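Local coordinates for protein malic enzyme (Entamoeba histolytica, PDB 3NV9) that probably catalyses the NADP-dependent oxidative decarboxylation of malate to pyruvate as a deeply entangled dimer, and also activates the drug metronidazole, at residues 329-335 / 348-353; 100-104 / 302-306; 373-379 / 428-433. Residues are numbered along the deposited sequence.

Contact 1. Residues 329-335 / 348-353. With NA (sodium ion), chain J.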
loop_
_atom_site.group_PDB
_atom_site.type_symbol
_atom_site.label_atom_id
_atom_site.label_comp_id
_atom_site.label_asym_id
_atom_site.label_seq_id
_atom_site.Cartn_x
_atom_site.Cartn_y
_atom_site.Cartn_z
ATOM N N PRO A 329 -3.735 19.545 -17.202
ATOM C CA PRO A 329 -2.951 18.897 -18.299
ATOM C C PRO A 329 -2.621 19.861 -19.433
ATOM O O PRO A 329 -1.758 19.567 -20.254
ATOM C CB PRO A 329 -3.865 17.753 -18.762
ATOM C CG PRO A 329 -5.260 18.265 -18.544
ATOM C CD PRO A 329 -5.169 19.213 -17.294
ATOM N N VAL A 330 -3.299 21.014 -19.472
ATOM C CA VAL A 330 -2.998 22.053 -20.468
ATOM C C VAL A 330 -2.347 23.255 -19.778
ATOM O O VAL A 330 -2.934 23.813 -18.871
ATOM C CB VAL A 330 -4.284 22.498 -21.194
ATOM C CG1 VAL A 330 -3.951 23.505 -22.290
ATOM C CG2 VAL A 330 -5.000 21.310 -21.761
ATOM N N PRO A 331 -1.125 23.652 -20.178
ATOM C CA PRO A 331 -0.589 24.880 -19.558
ATOM C C PRO A 331 -1.346 26.177 -19.910
ATOM O O PRO A 331 -2.089 26.252 -20.892
ATOM C CB PRO A 331 0.789 24.997 -20.159
ATOM C CG PRO A 331 0.602 24.403 -21.524
ATOM C CD PRO A 331 -0.258 23.188 -21.260
ATOM N N GLU A 332 -1.111 27.200 -19.117
ATOM C CA GLU A 332 -1.811 28.463 -19.269
ATOM C C GLU A 332 -1.699 29.034 -20.686
ATOM O O GLU A 332 -2.592 29.732 -21.143
ATOM C CB GLU A 332 -1.268 29.439 -18.228
ATOM C CG GLU A 332 -1.635 29.037 -16.817
ATOM C CD GLU A 332 -0.606 28.112 -16.143
ATOM O OE1 GLU A 332 0.098 27.299 -16.823
ATOM O OE2 GLU A 332 -0.552 28.176 -14.890
ATOM N N ILE A 333 -0.591 28.759 -21.348
ATOM C CA ILE A 333 -0.385 29.149 -22.705
ATOM C C ILE A 333 0.572 28.099 -23.257
ATOM O O ILE A 333 1.402 27.593 -22.522
ATOM C CB ILE A 333 0.197 30.616 -22.855
ATOM C CG1 ILE A 333 -0.221 31.207 -24.195
ATOM C CG2 ILE A 333 1.740 30.627 -22.778
ATOM C CD1 ILE A 333 0.445 32.568 -24.551
ATOM N N TYR A 334 0.458 27.734 -24.529
ATOM C CA TYR A 334 1.369 26.715 -25.050
ATOM C C TYR A 334 2.724 27.341 -25.398
ATOM O O TYR A 334 2.795 28.518 -25.727
ATOM C CB TYR A 334 0.803 25.986 -26.291
ATOM C CG TYR A 334 -0.281 24.945 -26.027
ATOM C CD1 TYR A 334 -1.612 25.180 -26.429
ATOM C CD2 TYR A 334 0.029 23.698 -25.422
ATOM C CE1 TYR A 334 -2.609 24.237 -26.241
ATOM C CE2 TYR A 334 -0.965 22.712 -25.213
ATOM C CZ TYR A 334 -2.281 23.005 -25.637
ATOM O OH TYR A 334 -3.262 22.078 -25.490
ATOM N N PRO A 335 3.798 26.548 -25.316
ATOM C CA PRO A 335 5.158 27.024 -25.630
ATOM C C PRO A 335 5.262 27.801 -26.948
ATOM O O PRO A 335 5.876 28.869 -26.957
ATOM C CB PRO A 335 5.983 25.715 -25.705
ATOM C CG PRO A 335 5.270 24.780 -24.705
ATOM C CD PRO A 335 3.797 25.223 -24.652
ATOM N N THR A 348 6.833 24.044 -19.000
ATOM C CA THR A 348 5.507 23.576 -18.584
ATOM C C THR A 348 5.653 22.403 -17.620
ATOM O O THR A 348 6.760 21.958 -17.304
ATOM C CB THR A 348 4.584 23.161 -19.806
ATOM O OG1 THR A 348 4.896 21.860 -20.259
ATOM C CG2 THR A 348 4.697 24.087 -20.967
ATOM N N GLY A 349 4.523 21.902 -17.162
ATOM C CA GLY A 349 4.464 20.712 -16.321
ATOM C C GLY A 349 4.519 19.406 -17.089
ATOM O O GLY A 349 4.588 18.353 -16.487
ATOM N N ARG A 350 4.546 19.460 -18.406
ATOM C CA ARG A 350 4.411 18.269 -19.258
ATOM C C ARG A 350 5.729 17.736 -19.814
ATOM O O ARG A 350 6.610 18.516 -20.172
ATOM C CB ARG A 350 3.473 18.590 -20.442
ATOM C CG ARG A 350 2.088 18.912 -20.006
ATOM C CD ARG A 350 1.205 19.541 -21.084
ATOM N NE ARG A 350 1.141 18.711 -22.277
ATOM C CZ ARG A 350 0.180 18.770 -23.204
ATOM N NH1 ARG A 350 -0.875 19.582 -23.062
ATOM N NH2 ARG A 350 0.237 17.953 -24.249
ATOM N N GLY A 351 5.845 16.414 -19.959
ATOM C CA GLY A 351 7.017 15.825 -20.622
ATOM C C GLY A 351 6.954 15.749 -22.132
ATOM O O GLY A 351 7.850 15.193 -22.762
ATOM N N ASP A 352 5.879 16.281 -22.740
ATOM C CA ASP A 352 5.803 16.283 -24.187
ATOM C C ASP A 352 6.193 17.617 -24.809
ATOM O O ASP A 352 6.122 17.777 -26.063
ATOM C CB ASP A 352 4.464 15.755 -24.709
ATOM C CG ASP A 352 3.275 16.601 -24.272
ATOM O OD1 ASP A 352 3.186 17.088 -23.124
ATOM O OD2 ASP A 352 2.370 16.718 -25.100
ATOM N N PHE A 353 6.612 18.545 -23.949
ATOM C CA PHE A 353 7.207 19.829 -24.356
ATOM C C PHE A 353 8.540 19.925 -23.690
ATOM O O PHE A 353 8.739 19.305 -22.667
ATOM C CB PHE A 353 6.356 21.038 -23.917
ATOM C CG PHE A 353 5.041 21.108 -24.608
ATOM C CD1 PHE A 353 4.976 21.240 -25.987
ATOM C CD2 PHE A 353 3.844 20.989 -23.882
ATOM C CE1 PHE A 353 3.708 21.235 -26.674
ATOM C CE2 PHE A 353 2.555 21.007 -24.545
ATOM C CZ PHE A 353 2.501 21.146 -25.950
HETATM NA NA NA J . 7.473 21.103 -20.361
#

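Contact 2. Residues 100-104 / 302-306. With GOL (glycerol), chain L.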
loop_
_atom_site.group_PDB
_atom_site.type_symbol
_atom_site.label_atom_id
_atom_site.label_comp_id
_atom_site.label_asym_id
_atom_site.label_seq_id
_atom_site.Cartn_x
_atom_site.Cartn_y
_atom_site.Cartn_z
ATOM N N THR A 100 -8.994 16.394 -4.035
ATOM C CA THR A 100 -9.710 17.630 -4.000
ATOM C C THR A 100 -9.023 18.677 -4.935
ATOM O O THR A 100 -9.679 19.548 -5.449
ATOM C CB THR A 100 -9.773 17.995 -2.488
ATOM O OG1 THR A 100 -11.109 18.175 -2.045
ATOM C CG2 THR A 100 -8.857 19.018 -2.057
ATOM N N ARG A 101 -7.710 18.553 -5.191
ATOM C CA ARG A 101 -7.033 19.400 -6.192
ATOM C C ARG A 101 -6.187 18.537 -7.161
ATOM O O ARG A 101 -4.957 18.575 -7.188
ATOM C CB ARG A 101 -6.189 20.483 -5.472
ATOM C CG ARG A 101 -5.952 21.784 -6.267
ATOM C CD ARG A 101 -7.285 22.361 -6.784
ATOM N NE ARG A 101 -7.951 23.260 -5.820
ATOM C CZ ARG A 101 -9.278 23.412 -5.649
ATOM N NH1 ARG A 101 -10.175 22.698 -6.343
ATOM N NH2 ARG A 101 -9.717 24.299 -4.751
ATOM N N VAL A 102 -6.832 17.700 -7.941
ATOM C CA VAL A 102 -5.998 16.816 -8.737
ATOM C C VAL A 102 -5.757 17.332 -10.124
ATOM O O VAL A 102 -6.662 17.320 -10.990
ATOM C CB VAL A 102 -6.241 15.259 -8.511
ATOM C CG1 VAL A 102 -7.326 14.962 -7.469
ATOM C CG2 VAL A 102 -6.343 14.492 -9.769
ATOM N N LEU A 103 -4.513 17.800 -10.306
ATOM C CA LEU A 103 -4.127 18.683 -11.398
ATOM C C LEU A 103 -5.178 19.771 -11.610
ATOM O O LEU A 103 -5.782 20.206 -10.662
ATOM C CB LEU A 103 -3.889 17.911 -12.666
ATOM C CG LEU A 103 -3.113 16.604 -12.526
ATOM C CD1 LEU A 103 -3.184 15.866 -13.874
ATOM C CD2 LEU A 103 -1.647 16.891 -12.126
ATOM N N GLY A 104 -5.404 20.201 -12.846
ATOM C CA GLY A 104 -6.285 21.329 -13.099
ATOM C C GLY A 104 -7.727 20.836 -13.140
ATOM O O GLY A 104 -8.670 21.616 -13.353
ATOM N N SER A 302 -1.653 27.966 -12.043
ATOM C CA SER A 302 -3.050 28.164 -11.774
ATOM C C SER A 302 -3.680 26.792 -11.578
ATOM O O SER A 302 -3.719 25.989 -12.510
ATOM C CB SER A 302 -3.664 28.905 -12.977
ATOM O OG SER A 302 -5.077 28.751 -13.039
ATOM N N THR A 303 -4.123 26.482 -10.369
ATOM C CA THR A 303 -4.913 25.255 -10.155
ATOM C C THR A 303 -6.159 25.578 -9.304
ATOM O O THR A 303 -6.027 26.199 -8.244
ATOM C CB THR A 303 -4.041 24.052 -9.564
ATOM O OG1 THR A 303 -4.630 22.783 -9.891
ATOM C CG2 THR A 303 -3.866 24.133 -8.055
ATOM N N PRO A 304 -7.378 25.228 -9.782
ATOM C CA PRO A 304 -7.832 24.815 -11.104
ATOM C C PRO A 304 -8.937 25.794 -11.527
ATOM O O PRO A 304 -9.316 26.644 -10.711
ATOM C CB PRO A 304 -8.454 23.462 -10.786
ATOM C CG PRO A 304 -9.153 23.700 -9.425
ATOM C CD PRO A 304 -8.413 24.883 -8.775
ATOM N N GLY A 305 -9.487 25.724 -12.744
ATOM C CA GLY A 305 -9.051 24.895 -13.861
ATOM C C GLY A 305 -8.160 25.768 -14.717
ATOM O O GLY A 305 -7.153 26.277 -14.204
ATOM N N PRO A 306 -8.520 25.968 -16.003
ATOM C CA PRO A 306 -7.563 26.582 -16.940
ATOM C C PRO A 306 -7.177 27.967 -16.453
ATOM O O PRO A 306 -8.060 28.742 -16.058
ATOM C CB PRO A 306 -8.352 26.666 -18.249
ATOM C CG PRO A 306 -9.428 25.645 -18.115
ATOM C CD PRO A 306 -9.787 25.615 -16.661
HETATM C C1 GOL L . -3.310 24.549 -3.423
HETATM O O1 GOL L . -3.738 23.213 -3.242
HETATM C C2 GOL L . -4.291 25.517 -4.027
HETATM O O2 GOL L . -5.581 25.009 -4.228
HETATM C C3 GOL L . -3.900 25.824 -5.400
HETATM O O3 GOL L . -4.924 26.726 -5.676
#

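Contact 3. Residues 373-379 / 428-433. With SO4 (sulfate ion), chain I.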
loop_
_atom_site.group_PDB
_atom_site.type_symbol
_atom_site.label_atom_id
_atom_site.label_comp_id
_atom_site.label_asym_id
_atom_site.label_seq_id
_atom_site.Cartn_x
_atom_site.Cartn_y
_atom_site.Cartn_z
ATOM N N VAL A 373 18.417 8.959 6.142
ATOM C CA VAL A 373 18.916 9.526 7.395
ATOM C C VAL A 373 17.749 9.829 8.367
ATOM O O VAL A 373 17.936 10.539 9.368
ATOM C CB VAL A 373 19.693 10.848 7.133
ATOM C CG1 VAL A 373 20.971 10.581 6.361
ATOM C CG2 VAL A 373 18.784 11.846 6.377
ATOM N N ARG A 374 16.550 9.332 8.051
ATOM C CA ARG A 374 15.420 9.490 8.963
ATOM C C ARG A 374 15.185 10.971 9.376
ATOM O O ARG A 374 15.070 11.278 10.541
ATOM C CB ARG A 374 15.588 8.567 10.193
ATOM C CG ARG A 374 15.550 7.067 9.834
ATOM C CD ARG A 374 15.273 6.199 11.053
ATOM N NE ARG A 374 14.165 6.789 11.827
ATOM C CZ ARG A 374 14.076 6.829 13.151
ATOM N NH1 ARG A 374 15.034 6.307 13.918
ATOM N NH2 ARG A 374 13.021 7.426 13.696
ATOM N N ALA A 375 15.090 11.866 8.404
ATOM C CA ALA A 375 14.732 13.223 8.725
ATOM C C ALA A 375 13.338 13.260 9.301
ATOM O O ALA A 375 12.406 12.544 8.848
ATOM C CB ALA A 375 14.820 14.150 7.529
ATOM N N ARG A 376 13.208 14.121 10.293
ATOM C CA ARG A 376 11.959 14.323 11.027
ATOM C C ARG A 376 10.992 15.144 10.209
ATOM O O ARG A 376 9.794 14.907 10.269
ATOM C CB ARG A 376 12.235 15.040 12.360
ATOM C CG ARG A 376 13.027 14.207 13.386
ATOM C CD ARG A 376 13.291 15.136 14.606
ATOM N NE ARG A 376 14.390 14.702 15.441
ATOM C CZ ARG A 376 14.270 13.810 16.427
ATOM N NH1 ARG A 376 13.089 13.237 16.685
ATOM N NH2 ARG A 376 15.344 13.484 17.164
ATOM N N LYS A 377 11.504 16.078 9.427
ATOM C CA LYS A 377 10.682 17.035 8.675
ATOM C C LYS A 377 11.372 17.242 7.335
ATOM O O LYS A 377 12.588 17.058 7.278
ATOM C CB LYS A 377 10.695 18.398 9.386
ATOM C CG LYS A 377 9.836 18.479 10.650
ATOM C CD LYS A 377 10.322 19.572 11.707
ATOM C CE LYS A 377 10.997 20.781 11.039
ATOM N NZ LYS A 377 11.453 21.750 12.082
ATOM N N ILE A 378 10.639 17.665 6.288
ATOM C CA ILE A 378 11.298 18.141 5.087
ATOM C C ILE A 378 11.413 19.618 5.261
ATOM O O ILE A 378 10.404 20.326 5.225
ATOM C CB ILE A 378 10.584 17.828 3.699
ATOM C CG1 ILE A 378 10.292 16.328 3.429
ATOM C CG2 ILE A 378 11.423 18.306 2.571
ATOM C CD1 ILE A 378 11.274 15.304 3.941
ATOM N N THR A 379 12.646 20.123 5.420
ATOM C CA THR A 379 12.806 21.580 5.649
ATOM C C THR A 379 12.898 22.259 4.315
ATOM O O THR A 379 13.119 21.588 3.314
ATOM C CB THR A 379 14.075 21.911 6.440
ATOM O OG1 THR A 379 15.188 21.483 5.660
ATOM C CG2 THR A 379 14.055 21.179 7.777
ATOM N N ASP A 428 20.630 20.855 8.990
ATOM C CA ASP A 428 19.470 21.505 9.562
ATOM C C ASP A 428 19.129 20.978 10.991
ATOM O O ASP A 428 18.375 21.623 11.736
ATOM C CB ASP A 428 18.285 21.347 8.616
ATOM C CG ASP A 428 18.438 22.151 7.321
ATOM O OD1 ASP A 428 19.189 23.182 7.265
ATOM O OD2 ASP A 428 17.775 21.760 6.332
ATOM N N GLY A 429 19.668 19.818 11.359
ATOM C CA GLY A 429 19.425 19.236 12.669
ATOM C C GLY A 429 18.154 18.404 12.767
ATOM O O GLY A 429 17.719 18.007 13.892
ATOM N N VAL A 430 17.579 18.096 11.596
ATOM C CA VAL A 430 16.396 17.252 11.545
ATOM C C VAL A 430 16.672 15.756 11.308
ATOM O O VAL A 430 15.756 14.927 11.445
ATOM C CB VAL A 430 15.359 17.829 10.596
ATOM C CG1 VAL A 430 15.097 19.270 11.003
ATOM C CG2 VAL A 430 15.836 17.745 9.108
ATOM N N ALA A 431 17.926 15.402 11.006
ATOM C CA ALA A 431 18.283 13.997 10.782
ATOM C C ALA A 431 18.466 13.219 12.071
ATOM O O ALA A 431 19.055 13.717 13.030
ATOM C CB ALA A 431 19.521 13.875 9.903
ATOM N N ARG A 432 17.943 11.994 12.071
ATOM C CA ARG A 432 18.021 11.070 13.190
ATOM C C ARG A 432 19.118 10.027 12.971
ATOM O O ARG A 432 19.386 9.182 13.817
ATOM C CB ARG A 432 16.651 10.419 13.424
ATOM C CG ARG A 432 15.610 11.433 13.989
ATOM C CD ARG A 432 14.264 10.761 14.317
ATOM N NE ARG A 432 13.449 10.602 13.108
ATOM C CZ ARG A 432 12.126 10.493 13.065
ATOM N NH1 ARG A 432 11.392 10.558 14.181
ATOM N NH2 ARG A 432 11.519 10.349 11.879
ATOM N N VAL A 433 19.741 10.100 11.810
ATOM C CA VAL A 433 20.917 9.304 11.457
ATOM C C VAL A 433 21.922 10.325 10.945
ATOM O O VAL A 433 21.762 10.845 9.827
ATOM C CB VAL A 433 20.626 8.317 10.297
ATOM C CG1 VAL A 433 21.958 7.720 9.747
ATOM C CG2 VAL A 433 19.650 7.228 10.724
HETATM S S SO4 I . 13.464 10.308 17.934
HETATM O O1 SO4 I . 14.715 10.909 17.462
HETATM O O2 SO4 I . 13.816 9.099 18.678
HETATM O O3 SO4 I . 12.746 11.250 18.792
HETATM O O4 SO4 I . 12.581 9.958 16.824
HETATM O O HOH W 1 12.408 9.569 9.404
HETATM O O HOH W 2 16.882 14.956 14.898
#

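Contact 1. Residues 329-335 / 348-353
The loops that follow two adjacent parallel strands of a Rossmann-type domain, 322-325 and 345-348, pack together here as 329-335 and 348-353. T348 works in two directions. Its OG1 accepts a hydrogen bond from R350 N at 3.1 Å, closing an ST turn. T348 OG1 is also a ligand of the sodium ion at 2.7 Å, while T348 CG2 packs 3.8 Å from P335 CG and 4.1 Å from P331 CB. G349 carries the chain round the turn, its O bonded to T66 of the second subunit. R350 then supplies a second sodium ligand, its O lying 2.7 Å from the ion; P354 O is the third. The R350 side chain reaches back over the other loop: R350 CD rests 3.9 Å from P331 CD, and R350 NH1 makes a weak hydrogen bond to P329 O at 2.9 Å (127°) and another bond to T29. Because R350 NH1 lies near the plane of the Y334 ring, at its edge, the approach is not a cation-pi stack. D352 holds the guanidinium in a two-pronged salt bridge, R350 NE to D352 OD1 at 2.7 Å and R350 NH2 to D352 OD2 at 2.6 Å. F353 completes the contact with a CH-pi interaction, P335 CG standing 4.0 Å from its ring centroid and over the face, while F353 CZ comes within 3.6 Å of Y334 CD2. Helix 21-43 packs against P329, Y334, D352 and F353, and Y334 is the N-cap of helix 335-340, the helix of the beta-alpha-beta crossover from strand 322-325 to the edge strand 345-348.

Contact 2. Residues 100-104 / 302-306
R101 turns one face of its guanidinium to the pyrrolidine ring of P304, with R101 NH1 3.4 Å from P304 CG. Further back, the aliphatic part of the same side chain touches the preceding residue, T303, R101 CG meeting T303 CG2 at 3.6 Å, so the arginine lies along the T303-P304 step rather than pointing straight at it. A glycerol, probably from the crystallisation liquor, spans the two sides there: GOL O3 donates to T303 O at 2.8 Å, and R101 NE gives GOL O2 a weak bond of 3.3 Å. The two loops thus share a polar guest, although they form no direct hydrogen bond with each other. Each loop follows a parallel strand, 100-104 after 92-97 of the four-stranded sheet and 302-306 after 297-300 of the Rossmann-type sheet, so the contact joins the N-terminal domain to the NAD-binding domain. In malic enzymes the active site lies in the cleft between these domains, and both loops are consistent with a place along it. Beyond the arginine, the backbone of L103-G104 meets T303, P304 and G305. G104 and P304 come closest, their CA atoms 4.3 Å apart, and G104 O sits 3.2 Å from P304 CB and 3.3 Å from G305 CA, the latter a CA-H...O contact with 142° at the hydrogen. Cis peptide bonds precede both P304 and G305 and kink the loop sharply here. L103 O approaches T303 OG1 to 2.9 Å, but the angle is too poor for a hydrogen bond. The L103 side chain points away from 302-306 and packs on V116 of helix 114-128 and on T66 of the second subunit.

Contact 3. Residues 373-379 / 428-433
Two interhelical loops running antiparallel can interlock by shape as well as by hydrogen bonds, and here V430 is the main apolar bump. It fills a hollow walled by A375, K377 and T379: V430 CG2 lies 4.1 Å from A375 CB, and V430 CG1 3.9 Å from T379 CG2. Conversely, V373 settles between A431 and V433, with V373 CB 4.1 Å from A431 CB and 4.2 Å from V433 CB. R432, the larger projection, slots its guanidinium between two arginines, R374 NH2 over one face and R376 CG over the opposite one. The like charges come close, R374 NH2 to R432 NE being 3.3 Å, but R432 NE donates to R374 O at 3.1 Å, and R432 NH1 bonds to D187 O and, at 3.0 Å, to O4 of a sulfate, probably from the crystallisation liquor, that R376 NH1 also holds. Backbone bonds keep the fit in register: R376 N to V430 O at 2.9 Å and R432 N to V373 O at 3.1 Å. At the far end T379 OG1 donates to D428 OD2 at 2.7 Å. Schellman motifs end helices 363-372 and 413-428 at R374 and G429, while T379 caps helix 380-396, which offers M382 to A375 and V430; helix 174-185 flanks K377.

Contacts 1 and 2 form one neighbourhood: their centres lie 14 Å apart, and E332 OE2 of contact 1 reaches S302 N of contact 2 at 3.1 Å, a probable hydrogen bond. Both touch the second subunit, T66 of that chain meeting each. The sodium belongs to contact 1 and is about 13 Å from the L103 side chain, so contact 2 stands near the metal without binding it. Contact 3 is remote, its centre 34 Å from that of contact 1 and 31 Å from that of contact 2, on the opposite side of the chain's centre. It joins helix ends, whereas the other two join loops following strands, on the side consistent with the interdomain cleft.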